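Local coordinates for protein ribonucleoside-diphosphate reductase subunit beta (Clostridium botulinum, PDB 6ZJK) that forms the diiron R2 subunit of a class I ribonucleotide reductase, which probably supplies the radical needed to reduce ribonucleoside diphosphates to deoxyribonucleoside diphosphates, at residues A[107-112]-A[179-184]; A[115-120]-A[191-196]; A[199-204]-A[311-316]; A[100-105]-A[277-282]. All blocks are in the same frame, centred on the assembly; numbering follows the deposited sequence.

Contact 1: residues A[107-112]-A[179-184]. With FE (Fe (III) ion), chain H.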
# COMPACT_ATOMS: atom_id res chain seq x y z
N ASP A 107 -8.36 -2.58 -11.46
CA ASP A 107 -7.41 -2.67 -10.42
C ASP A 107 -6.30 -1.62 -10.59
O ASP A 107 -5.82 -1.15 -9.63
CB ASP A 107 -6.85 -4.05 -10.32
CG ASP A 107 -7.79 -5.03 -9.67
OD1 ASP A 107 -8.32 -4.79 -8.60
OD2 ASP A 107 -7.98 -6.08 -10.19
N SER A 108 -5.93 -1.26 -11.81
CA SER A 108 -4.94 -0.26 -12.00
C SER A 108 -5.43 1.07 -11.50
O SER A 108 -4.73 1.74 -10.86
CB SER A 108 -4.48 -0.18 -13.46
OG SER A 108 -3.71 -1.29 -13.81
N VAL A 109 -6.65 1.45 -11.80
CA VAL A 109 -7.13 2.71 -11.32
C VAL A 109 -7.40 2.70 -9.81
O VAL A 109 -7.31 3.67 -9.20
CB VAL A 109 -8.35 3.29 -12.02
CG1 VAL A 109 -8.07 3.62 -13.44
CG2 VAL A 109 -9.51 2.40 -11.91
N GLN A 110 -7.70 1.55 -9.25
CA GLN A 110 -7.89 1.42 -7.84
C GLN A 110 -6.53 1.69 -7.20
O GLN A 110 -6.45 2.45 -6.30
CB GLN A 110 -8.37 0.05 -7.48
CG GLN A 110 -9.82 -0.23 -7.76
CD GLN A 110 -10.75 0.65 -7.02
OE1 GLN A 110 -11.02 1.74 -7.43
NE2 GLN A 110 -11.23 0.17 -5.92
N SER A 111 -5.45 1.14 -7.73
CA SER A 111 -4.10 1.34 -7.22
C SER A 111 -3.63 2.79 -7.26
O SER A 111 -2.84 3.19 -6.47
CB SER A 111 -3.10 0.50 -7.97
OG SER A 111 -3.29 -0.83 -7.79
N GLU A 112 -4.11 3.56 -8.19
CA GLU A 112 -3.79 4.91 -8.29
C GLU A 112 -4.71 5.81 -7.51
O GLU A 112 -4.28 6.81 -7.06
CB GLU A 112 -3.90 5.34 -9.73
CG GLU A 112 -2.81 4.81 -10.60
CD GLU A 112 -1.52 5.51 -10.41
OE1 GLU A 112 -0.52 4.88 -10.66
OE2 GLU A 112 -1.52 6.68 -10.03
N GLY A 179 -13.25 9.14 -14.94
CA GLY A 179 -13.64 10.54 -14.80
C GLY A 179 -14.24 10.90 -13.46
O GLY A 179 -14.11 12.04 -13.00
N ILE A 180 -14.92 9.95 -12.81
CA ILE A 180 -15.50 10.24 -11.49
C ILE A 180 -14.39 10.42 -10.47
O ILE A 180 -14.40 11.36 -9.67
CB ILE A 180 -16.47 9.12 -11.08
CG1 ILE A 180 -17.57 8.94 -12.14
CG2 ILE A 180 -17.05 9.41 -9.69
CD1 ILE A 180 -18.53 7.82 -11.84
N TYR A 181 -13.40 9.58 -10.53
CA TYR A 181 -12.33 9.71 -9.64
C TYR A 181 -11.58 10.97 -9.97
O TYR A 181 -11.31 11.74 -9.11
CB TYR A 181 -11.41 8.52 -9.76
CG TYR A 181 -11.91 7.23 -9.19
CD1 TYR A 181 -12.96 7.19 -8.33
CD2 TYR A 181 -11.32 6.05 -9.51
CE1 TYR A 181 -13.40 6.02 -7.82
CE2 TYR A 181 -11.76 4.87 -8.99
CZ TYR A 181 -12.81 4.88 -8.13
OH TYR A 181 -13.25 3.75 -7.59
N GLU A 182 -11.31 11.23 -11.23
CA GLU A 182 -10.48 12.38 -11.58
C GLU A 182 -11.20 13.69 -11.28
O GLU A 182 -10.54 14.72 -11.05
CB GLU A 182 -10.07 12.28 -13.06
CG GLU A 182 -9.17 13.39 -13.60
CD GLU A 182 -7.68 13.13 -13.35
OE1 GLU A 182 -6.91 14.11 -13.40
OE2 GLU A 182 -7.29 11.96 -13.13
N LYS A 183 -12.52 13.69 -11.15
CA LYS A 183 -13.08 14.98 -10.78
C LYS A 183 -12.79 15.31 -9.32
O LYS A 183 -12.48 16.45 -8.97
CB LYS A 183 -14.59 14.97 -11.02
CG LYS A 183 -15.34 16.20 -10.56
CD LYS A 183 -16.12 16.87 -11.67
CE LYS A 183 -16.39 18.31 -11.28
NZ LYS A 183 -16.54 19.17 -12.49
N PHE A 184 -12.47 14.34 -8.48
CA PHE A 184 -12.04 14.67 -7.15
C PHE A 184 -10.58 14.96 -7.15
O PHE A 184 -10.14 15.85 -6.48
CB PHE A 184 -12.31 13.53 -6.20
CG PHE A 184 -11.75 13.73 -4.83
CD1 PHE A 184 -12.18 14.76 -4.05
CD2 PHE A 184 -10.81 12.88 -4.33
CE1 PHE A 184 -11.68 14.96 -2.80
CE2 PHE A 184 -10.30 13.07 -3.07
CZ PHE A 184 -10.74 14.11 -2.31
FE FE H . -9.09 -5.96 -6.89
O HOH W 1 -10.37 -6.45 -4.91

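Contact 2: residues A[115-120]-A[191-196]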
# COMPACT_ATOMS: atom_id res chain seq x y z
N PRO A 115 -4.91 5.95 -2.85
CA PRO A 115 -4.11 6.82 -2.01
C PRO A 115 -4.58 8.23 -2.02
O PRO A 115 -4.17 9.00 -1.21
CB PRO A 115 -2.76 6.76 -2.65
CG PRO A 115 -2.72 5.50 -3.34
CD PRO A 115 -4.09 5.11 -3.71
N ASN A 116 -5.44 8.57 -2.95
CA ASN A 116 -5.93 9.91 -3.01
C ASN A 116 -7.10 10.07 -2.09
O ASN A 116 -7.41 11.15 -1.65
CB ASN A 116 -6.35 10.22 -4.42
CG ASN A 116 -5.23 10.76 -5.23
OD1 ASN A 116 -4.14 10.23 -5.23
ND2 ASN A 116 -5.50 11.83 -5.93
N ILE A 117 -7.75 8.99 -1.81
CA ILE A 117 -8.83 9.04 -0.95
C ILE A 117 -8.23 9.00 0.42
O ILE A 117 -8.54 9.81 1.24
CB ILE A 117 -9.73 7.87 -1.19
CG1 ILE A 117 -10.67 8.21 -2.32
CG2 ILE A 117 -10.51 7.52 0.04
CD1 ILE A 117 -11.45 7.05 -2.80
N SER A 118 -7.36 8.04 0.63
CA SER A 118 -6.70 7.86 1.90
C SER A 118 -6.02 9.04 2.51
O SER A 118 -6.00 9.18 3.67
CB SER A 118 -5.73 6.75 1.77
OG SER A 118 -5.22 6.41 2.99
N ARG A 119 -5.55 9.98 1.74
CA ARG A 119 -4.90 11.13 2.24
C ARG A 119 -5.79 12.23 2.80
O ARG A 119 -5.30 13.20 3.26
CB ARG A 119 -3.90 11.60 1.20
CG ARG A 119 -4.28 12.71 0.26
CD ARG A 119 -3.11 13.08 -0.66
NE ARG A 119 -3.63 13.51 -1.96
CZ ARG A 119 -3.10 14.42 -2.77
NH1 ARG A 119 -2.00 15.08 -2.46
NH2 ARG A 119 -3.69 14.69 -3.91
N TYR A 120 -7.08 11.99 2.76
CA TYR A 120 -8.04 12.92 3.31
C TYR A 120 -8.69 12.29 4.51
O TYR A 120 -9.38 12.90 5.20
CB TYR A 120 -9.08 13.32 2.30
CG TYR A 120 -8.56 14.22 1.25
CD1 TYR A 120 -8.06 13.73 0.08
CD2 TYR A 120 -8.53 15.54 1.43
CE1 TYR A 120 -7.57 14.55 -0.88
CE2 TYR A 120 -8.03 16.36 0.47
CZ TYR A 120 -7.56 15.83 -0.67
OH TYR A 120 -7.08 16.65 -1.62
N HIS A 191 -18.48 17.03 -1.83
CA HIS A 191 -19.45 16.28 -2.63
C HIS A 191 -18.74 15.38 -3.64
O HIS A 191 -19.13 14.22 -3.83
CB HIS A 191 -20.42 17.22 -3.32
CG HIS A 191 -21.36 17.90 -2.38
ND1 HIS A 191 -21.11 19.15 -1.86
CD2 HIS A 191 -22.51 17.48 -1.81
CE1 HIS A 191 -22.09 19.49 -1.04
NE2 HIS A 191 -22.95 18.49 -0.99
N ASN A 192 -17.69 15.90 -4.29
CA ASN A 192 -16.88 15.06 -5.17
C ASN A 192 -16.25 13.91 -4.41
O ASN A 192 -16.06 12.82 -4.97
CB ASN A 192 -15.81 15.90 -5.85
CG ASN A 192 -16.39 16.92 -6.82
OD1 ASN A 192 -17.51 16.76 -7.30
ND2 ASN A 192 -15.61 17.95 -7.13
N PHE A 193 -15.93 14.12 -3.15
CA PHE A 193 -15.31 13.10 -2.34
C PHE A 193 -16.27 11.97 -2.06
O PHE A 193 -15.91 10.83 -2.22
CB PHE A 193 -14.75 13.73 -1.06
CG PHE A 193 -14.15 12.76 -0.10
CD1 PHE A 193 -12.90 12.26 -0.30
CD2 PHE A 193 -14.83 12.39 1.01
CE1 PHE A 193 -12.35 11.37 0.59
CE2 PHE A 193 -14.30 11.49 1.90
CZ PHE A 193 -13.05 10.99 1.69
N LEU A 194 -17.50 12.28 -1.68
CA LEU A 194 -18.50 11.27 -1.39
C LEU A 194 -18.98 10.51 -2.62
O LEU A 194 -19.28 9.36 -2.55
CB LEU A 194 -19.68 11.87 -0.66
CG LEU A 194 -19.44 12.43 0.72
CD1 LEU A 194 -20.67 13.13 1.24
CD2 LEU A 194 -19.00 11.37 1.69
N ARG A 195 -19.03 11.18 -3.76
CA ARG A 195 -19.42 10.53 -5.00
C ARG A 195 -18.30 9.54 -5.38
O ARG A 195 -18.57 8.46 -5.81
CB ARG A 195 -19.71 11.53 -6.10
CG ARG A 195 -20.95 12.36 -5.89
CD ARG A 195 -21.38 13.10 -7.15
NE ARG A 195 -20.92 14.48 -7.15
CZ ARG A 195 -21.63 15.50 -6.71
NH1 ARG A 195 -22.84 15.32 -6.24
NH2 ARG A 195 -21.13 16.72 -6.73
N ALA A 196 -17.07 9.87 -5.09
CA ALA A 196 -16.00 8.96 -5.37
C ALA A 196 -16.02 7.75 -4.47
O ALA A 196 -15.62 6.70 -4.86
CB ALA A 196 -14.69 9.64 -5.27

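Contact 3: residues A[199-204]-A[311-316]. With FE (Fe (III) ion), chain G.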
# COMPACT_ATOMS: atom_id res chain seq x y z
N ALA A 199 -18.57 5.51 -5.90
CA ALA A 199 -18.04 4.93 -7.12
C ALA A 199 -17.22 3.69 -6.83
O ALA A 199 -17.39 2.69 -7.44
CB ALA A 199 -17.22 5.93 -7.84
N ASN A 200 -16.32 3.79 -5.87
CA ASN A 200 -15.56 2.68 -5.44
C ASN A 200 -16.40 1.52 -5.05
O ASN A 200 -16.11 0.45 -5.41
CB ASN A 200 -14.84 3.06 -4.18
CG ASN A 200 -13.40 3.25 -4.36
OD1 ASN A 200 -12.68 2.31 -4.46
ND2 ASN A 200 -12.97 4.47 -4.39
N TYR A 201 -17.42 1.76 -4.24
CA TYR A 201 -18.32 0.73 -3.76
C TYR A 201 -18.99 0.02 -4.93
O TYR A 201 -19.04 -1.15 -4.98
CB TYR A 201 -19.32 1.31 -2.74
CG TYR A 201 -20.27 0.35 -2.11
CD1 TYR A 201 -19.83 -0.73 -1.46
CD2 TYR A 201 -21.63 0.55 -2.15
CE1 TYR A 201 -20.69 -1.62 -0.92
CE2 TYR A 201 -22.49 -0.32 -1.59
CZ TYR A 201 -22.01 -1.40 -0.97
OH TYR A 201 -22.78 -2.30 -0.42
N ILE A 202 -19.44 0.77 -5.89
CA ILE A 202 -20.05 0.21 -7.08
C ILE A 202 -19.06 -0.66 -7.85
O ILE A 202 -19.34 -1.76 -8.13
CB ILE A 202 -20.61 1.29 -7.97
CG1 ILE A 202 -21.86 1.87 -7.34
CG2 ILE A 202 -20.92 0.74 -9.33
CD1 ILE A 202 -22.23 3.20 -7.86
N LEU A 203 -17.88 -0.13 -8.07
CA LEU A 203 -16.82 -0.82 -8.80
C LEU A 203 -16.54 -2.17 -8.26
O LEU A 203 -16.56 -3.09 -8.96
CB LEU A 203 -15.58 0.03 -8.85
CG LEU A 203 -14.31 -0.55 -9.48
CD1 LEU A 203 -13.38 0.54 -9.87
CD2 LEU A 203 -13.61 -1.57 -8.67
N GLU A 204 -16.37 -2.28 -6.98
CA GLU A 204 -16.08 -3.52 -6.33
C GLU A 204 -17.22 -4.46 -6.13
O GLU A 204 -17.05 -5.62 -6.19
CB GLU A 204 -15.51 -3.17 -4.99
CG GLU A 204 -14.35 -2.22 -5.15
CD GLU A 204 -13.30 -2.29 -4.08
OE1 GLU A 204 -13.65 -1.98 -2.97
OE2 GLU A 204 -12.15 -2.64 -4.38
N LEU A 311 -27.26 -2.08 -2.12
CA LEU A 311 -27.93 -0.88 -1.64
C LEU A 311 -28.48 -1.09 -0.23
O LEU A 311 -28.34 -0.21 0.63
CB LEU A 311 -29.05 -0.47 -2.60
CG LEU A 311 -28.60 0.19 -3.92
CD1 LEU A 311 -29.81 0.64 -4.74
CD2 LEU A 311 -27.69 1.36 -3.69
N VAL A 312 -29.07 -2.25 0.03
CA VAL A 312 -29.59 -2.64 1.35
C VAL A 312 -28.51 -2.49 2.41
O VAL A 312 -28.79 -2.09 3.55
CB VAL A 312 -30.12 -4.09 1.29
CG1 VAL A 312 -30.09 -4.72 2.67
CG2 VAL A 312 -31.52 -4.12 0.70
N ALA A 313 -27.32 -2.94 2.03
CA ALA A 313 -26.18 -3.00 2.95
C ALA A 313 -25.68 -1.63 3.38
O ALA A 313 -24.96 -1.53 4.38
CB ALA A 313 -25.04 -3.80 2.33
N ILE A 314 -26.02 -0.57 2.65
CA ILE A 314 -25.72 0.78 3.10
C ILE A 314 -26.99 1.56 3.43
O ILE A 314 -26.99 2.79 3.45
CB ILE A 314 -24.84 1.52 2.08
CG1 ILE A 314 -25.44 1.49 0.67
CG2 ILE A 314 -23.47 0.85 2.00
CD1 ILE A 314 -24.75 2.41 -0.28
N GLY A 315 -28.08 0.85 3.71
CA GLY A 315 -29.30 1.47 4.21
C GLY A 315 -30.16 2.16 3.18
O GLY A 315 -30.99 2.99 3.55
N LEU A 316 -30.05 1.81 1.91
CA LEU A 316 -30.82 2.48 0.88
C LEU A 316 -31.83 1.51 0.26
O LEU A 316 -31.63 0.29 0.26
CB LEU A 316 -29.88 3.05 -0.19
CG LEU A 316 -28.97 4.17 0.30
CD1 LEU A 316 -27.97 4.53 -0.77
CD2 LEU A 316 -29.81 5.38 0.64
FE FE G . -10.96 -4.38 -4.70
O HOH W 1 -10.37 -6.45 -4.91

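Contact 4: residues A[100-105]-A[277-282]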
# COMPACT_ATOMS: atom_id res chain seq x y z
N ILE A 100 -10.69 -9.57 -19.24
CA ILE A 100 -9.47 -9.48 -18.45
C ILE A 100 -8.73 -8.17 -18.74
O ILE A 100 -8.06 -7.62 -17.86
CB ILE A 100 -8.61 -10.74 -18.65
CG1 ILE A 100 -7.71 -10.93 -17.42
CG2 ILE A 100 -7.82 -10.65 -19.90
CD1 ILE A 100 -7.22 -12.34 -17.24
N SER A 101 -8.87 -7.62 -19.95
CA SER A 101 -8.27 -6.30 -20.10
C SER A 101 -9.06 -5.24 -19.34
O SER A 101 -8.48 -4.37 -18.69
CB SER A 101 -8.16 -5.93 -21.58
OG SER A 101 -7.91 -4.55 -21.73
N PHE A 102 -10.38 -5.36 -19.24
CA PHE A 102 -11.19 -4.44 -18.44
C PHE A 102 -10.87 -4.55 -16.96
O PHE A 102 -10.69 -3.53 -16.28
CB PHE A 102 -12.67 -4.72 -18.68
CG PHE A 102 -13.59 -3.84 -17.89
CD1 PHE A 102 -13.56 -2.46 -18.05
CD2 PHE A 102 -14.48 -4.39 -16.98
CE1 PHE A 102 -14.41 -1.65 -17.32
CE2 PHE A 102 -15.33 -3.58 -16.25
CZ PHE A 102 -15.30 -2.21 -16.43
N LEU A 103 -10.76 -5.77 -16.44
CA LEU A 103 -10.48 -5.92 -15.02
C LEU A 103 -9.10 -5.37 -14.66
O LEU A 103 -8.92 -4.74 -13.60
CB LEU A 103 -10.60 -7.40 -14.62
CG LEU A 103 -11.97 -8.07 -14.82
CD1 LEU A 103 -12.01 -9.46 -14.19
CD2 LEU A 103 -13.13 -7.20 -14.30
N ASN A 104 -8.11 -5.53 -15.55
CA ASN A 104 -6.78 -4.97 -15.31
C ASN A 104 -6.84 -3.45 -15.24
O ASN A 104 -6.10 -2.83 -14.47
CB ASN A 104 -5.80 -5.40 -16.42
CG ASN A 104 -4.33 -5.03 -16.10
OD1 ASN A 104 -3.77 -5.43 -15.08
ND2 ASN A 104 -3.72 -4.26 -16.98
N PHE A 105 -7.68 -2.83 -16.06
CA PHE A 105 -7.90 -1.40 -15.93
C PHE A 105 -8.50 -1.05 -14.57
O PHE A 105 -8.09 -0.06 -13.94
CB PHE A 105 -8.80 -0.90 -17.07
CG PHE A 105 -9.45 0.42 -16.76
CD1 PHE A 105 -8.79 1.60 -17.06
CD2 PHE A 105 -10.70 0.47 -16.13
CE1 PHE A 105 -9.39 2.82 -16.76
CE2 PHE A 105 -11.28 1.68 -15.83
CZ PHE A 105 -10.63 2.85 -16.14
N GLU A 277 -26.86 -0.50 -15.30
CA GLU A 277 -27.21 -0.45 -16.69
C GLU A 277 -25.99 -0.66 -17.57
O GLU A 277 -26.01 -1.45 -18.45
CB GLU A 277 -27.96 0.83 -17.00
CG GLU A 277 -29.46 0.72 -16.75
CD GLU A 277 -30.15 2.07 -16.68
OE1 GLU A 277 -29.69 2.99 -17.35
OE2 GLU A 277 -31.13 2.21 -15.94
N HIS A 278 -24.91 0.02 -17.27
CA HIS A 278 -23.67 -0.16 -17.96
C HIS A 278 -23.15 -1.58 -17.89
O HIS A 278 -22.80 -2.12 -18.87
CB HIS A 278 -22.60 0.74 -17.40
CG HIS A 278 -22.80 2.18 -17.66
ND1 HIS A 278 -21.97 3.14 -17.17
CD2 HIS A 278 -23.75 2.84 -18.36
CE1 HIS A 278 -22.38 4.33 -17.55
NE2 HIS A 278 -23.46 4.17 -18.28
N GLU A 279 -23.12 -2.19 -16.74
CA GLU A 279 -22.55 -3.52 -16.55
C GLU A 279 -23.37 -4.59 -17.27
O GLU A 279 -22.81 -5.56 -17.81
CB GLU A 279 -22.42 -3.82 -15.06
CG GLU A 279 -21.64 -5.06 -14.73
CD GLU A 279 -20.23 -5.05 -15.34
OE1 GLU A 279 -19.55 -3.99 -15.36
OE2 GLU A 279 -19.81 -6.10 -15.87
N ILE A 280 -24.69 -4.46 -17.29
CA ILE A 280 -25.53 -5.40 -18.02
C ILE A 280 -25.25 -5.31 -19.52
O ILE A 280 -25.06 -6.32 -20.21
CB ILE A 280 -27.01 -5.13 -17.73
CG1 ILE A 280 -27.35 -5.48 -16.27
CG2 ILE A 280 -27.90 -5.94 -18.66
CD1 ILE A 280 -28.80 -5.14 -15.89
N GLN A 281 -25.25 -4.08 -20.04
CA GLN A 281 -24.99 -3.93 -21.46
C GLN A 281 -23.58 -4.40 -21.84
O GLN A 281 -23.41 -5.12 -22.83
CB GLN A 281 -25.17 -2.47 -21.82
CG GLN A 281 -25.70 -2.20 -23.18
CD GLN A 281 -25.74 -0.72 -23.45
OE1 GLN A 281 -26.60 -0.24 -24.21
NE2 GLN A 281 -24.87 0.02 -22.80
N TRP A 282 -22.57 -4.22 -20.98
CA TRP A 282 -21.22 -4.72 -21.23
C TRP A 282 -21.19 -6.24 -21.18
O TRP A 282 -20.59 -6.89 -22.04
CB TRP A 282 -20.26 -4.13 -20.20
CG TRP A 282 -18.90 -4.80 -20.10
CD1 TRP A 282 -18.48 -5.66 -19.13
CD2 TRP A 282 -17.77 -4.62 -20.98
NE1 TRP A 282 -17.18 -6.05 -19.36
CE2 TRP A 282 -16.72 -5.42 -20.49
CE3 TRP A 282 -17.56 -3.87 -22.14
CZ2 TRP A 282 -15.47 -5.50 -21.12
CZ3 TRP A 282 -16.31 -3.95 -22.78
CH2 TRP A 282 -15.29 -4.75 -22.26

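Contact 1: residues A[107-112]-A[179-184]
The amide oxygen OE1 of Q110 accepts a hydrogen bond from the phenol OH of Y181, 3.0 Å away, and this bond carries the contact. The hydroxyl meets the carbonyl at a C=O...O angle of 143° and lies somewhat tilted from its plane, while OE1 sits at the ring edge, near the plane of the ring; amide and ring are turned only 24° apart. Q110 starts out away from helix 168-186, but a bend at chi2 (-61°) brings its amide back to the tyrosine. The other end of that amide is used too: NE2 gives a hydrogen bond to N200 and a weak one to E204, an iron ligand. Glutamine, donor and acceptor at once, suits a buried place between a phenol and the metal site, and the Y181 and N200 bonds together probably fix which way its amide is turned. V109 CG2 also lies 4.4 Å from Y181 CE2, a light apolar touch at the ring edge. Three residues before Q110, D107 OD1 binds an iron at 2.2 Å, joined there by E137 and H140, and D107 OD2 is held by Y144. Helix 190-220 packs on Y181 through A199 and N200, and helix 124-151 lies against Q110 and S111.

Contact 2: residues A[115-120]-A[191-196]
I117 meets F193 where the end of helix 90-118 packs against the start of helix 190-220, two long helices of the all-helical R2 fold. The first segment is kinked at P115 and N116, whose backbone N atoms make no bond to the preceding turn, as a proline within a helix requires for its own nitrogen. At I117 the CG2 branch reaches F193 CE1 at 4.3 Å, and the carbonyl oxygen of the same residue lies 4.2 Å from CE1, at the ring edge and near its plane. That oxygen also accepts from the backbone N of Y120, 3.0 Å away. Y120 then sets its CB toward F193, whereas its ring leads off and meets F184 edge-to-face. F193 can span the gap because its CG stands anti to the backbone N (chi1 177°), which extends the ring from helix 190-220; a flat, wholly apolar side chain suits this buried place, where no hydrogen bond crosses. F184 also meets the F193 ring, which M23 touches as well. The branched I117 packs on I197 and N200 of the same helix as F193. The last touch, Y120 CB to F193 CE1, measures 4.2 Å and comes in obliquely to the ring.

Contact 3: residues A[199-204]-A[311-316]
A Schellman motif ends helix 296-313, and A313 and I314 of this turn rest on Y201 of helix 190-220, one of the iron-bearing helices of the R2 fold. In the motif, L316 N bonds to L311 O and G315 N to V312 O; G315, the C-prime residue, has a positive phi (78°), which glycine accepts easily. L311 O takes a second bond, from I314 N, on the opposite face of its carbonyl plane. Just before the glycine, I314 turns toward Y201 and its side chain runs antiparallel alongside that of the tyrosine. Both isoleucine branches touch: CG2 lies 3.9 Å from Y201 CE2, and CD1 approaches the ring obliquely. A chi1 of 53° places CG1 between the backbone N and the carbonyl carbon, leaving CG2 beside the N, and so turns both branches to the tyrosine. A tyrosine fits because its ring gives apolar surface while its hydroxyl is held by R310 O and Q246 NE2. One turn on, E204 OE2 binds an iron at 2.1 Å together with E137, E238, H241 and a water, so the helix that carries Y201 also supplies an iron ligand. Beyond the ring, Y201 OH and the methyl CB of A313 stand 3.9 Å apart.

Contact 4: residues A[100-105]-A[277-282]
Aromatic packing dominates the meeting of F102 with W282. The phenyl ring and the five-membered ring of the indole have centroids 5.0 Å apart and planes inclined at 47°, an oblique pair. Both side chains are extended from their helices, with CG anti to the backbone N (chi1 179° for F102 and 166° for W282), and they overlap while pointing opposite ways. The indole therefore reaches back to the base of the phenylalanine, where W282 CZ2 lies 3.8 Å from F102 CB, while W282 NE1 is 4.0 Å from F102 CD2. Two large flat residues suit segments whose nearest CA atoms, those of F102 and W282, are 10.4 Å apart. A looser van der Waals contact brings E279 OE1 to 4.3 Å from F102 CE2, obliquely to the ring. Polar bonds position that carboxylate: OE1 forms a salt bridge with R173 and OE2 a hydrogen bond with S210, so this buried charge is probably well balanced. L170 and R173 of helix 168-186 touch F102, and R173 touches W282 too. Such interhelical aromatic packing, with the F102 side chain about 11 Å from a bound iron, joins helices 90-118 and 262-287 in the helix bundle of the R2 fold.

Overall arrangement
From the N terminus, helix 90-118 is the first of the helices used here and supplies the opening segments of contacts 4, 1 and 2 in turn. Contact 1 closes on helix 168-186, contact 2 on helix 190-220 and contact 4, much later, on helix 262-287. Contacts 1 and 2 cross, and both nest inside the long loop that contact 4 closes. Contact 3 opens on helix 190-220 after both have closed; it crosses contact 4 by ending past helix 262-287, at the end of helix 296-313. Contacts 1 and 2 touch through F184, while the N200 side chain links contact 3 to both of them. One water binds the irons of both contacts 1 and 3, so both lie at the diiron site.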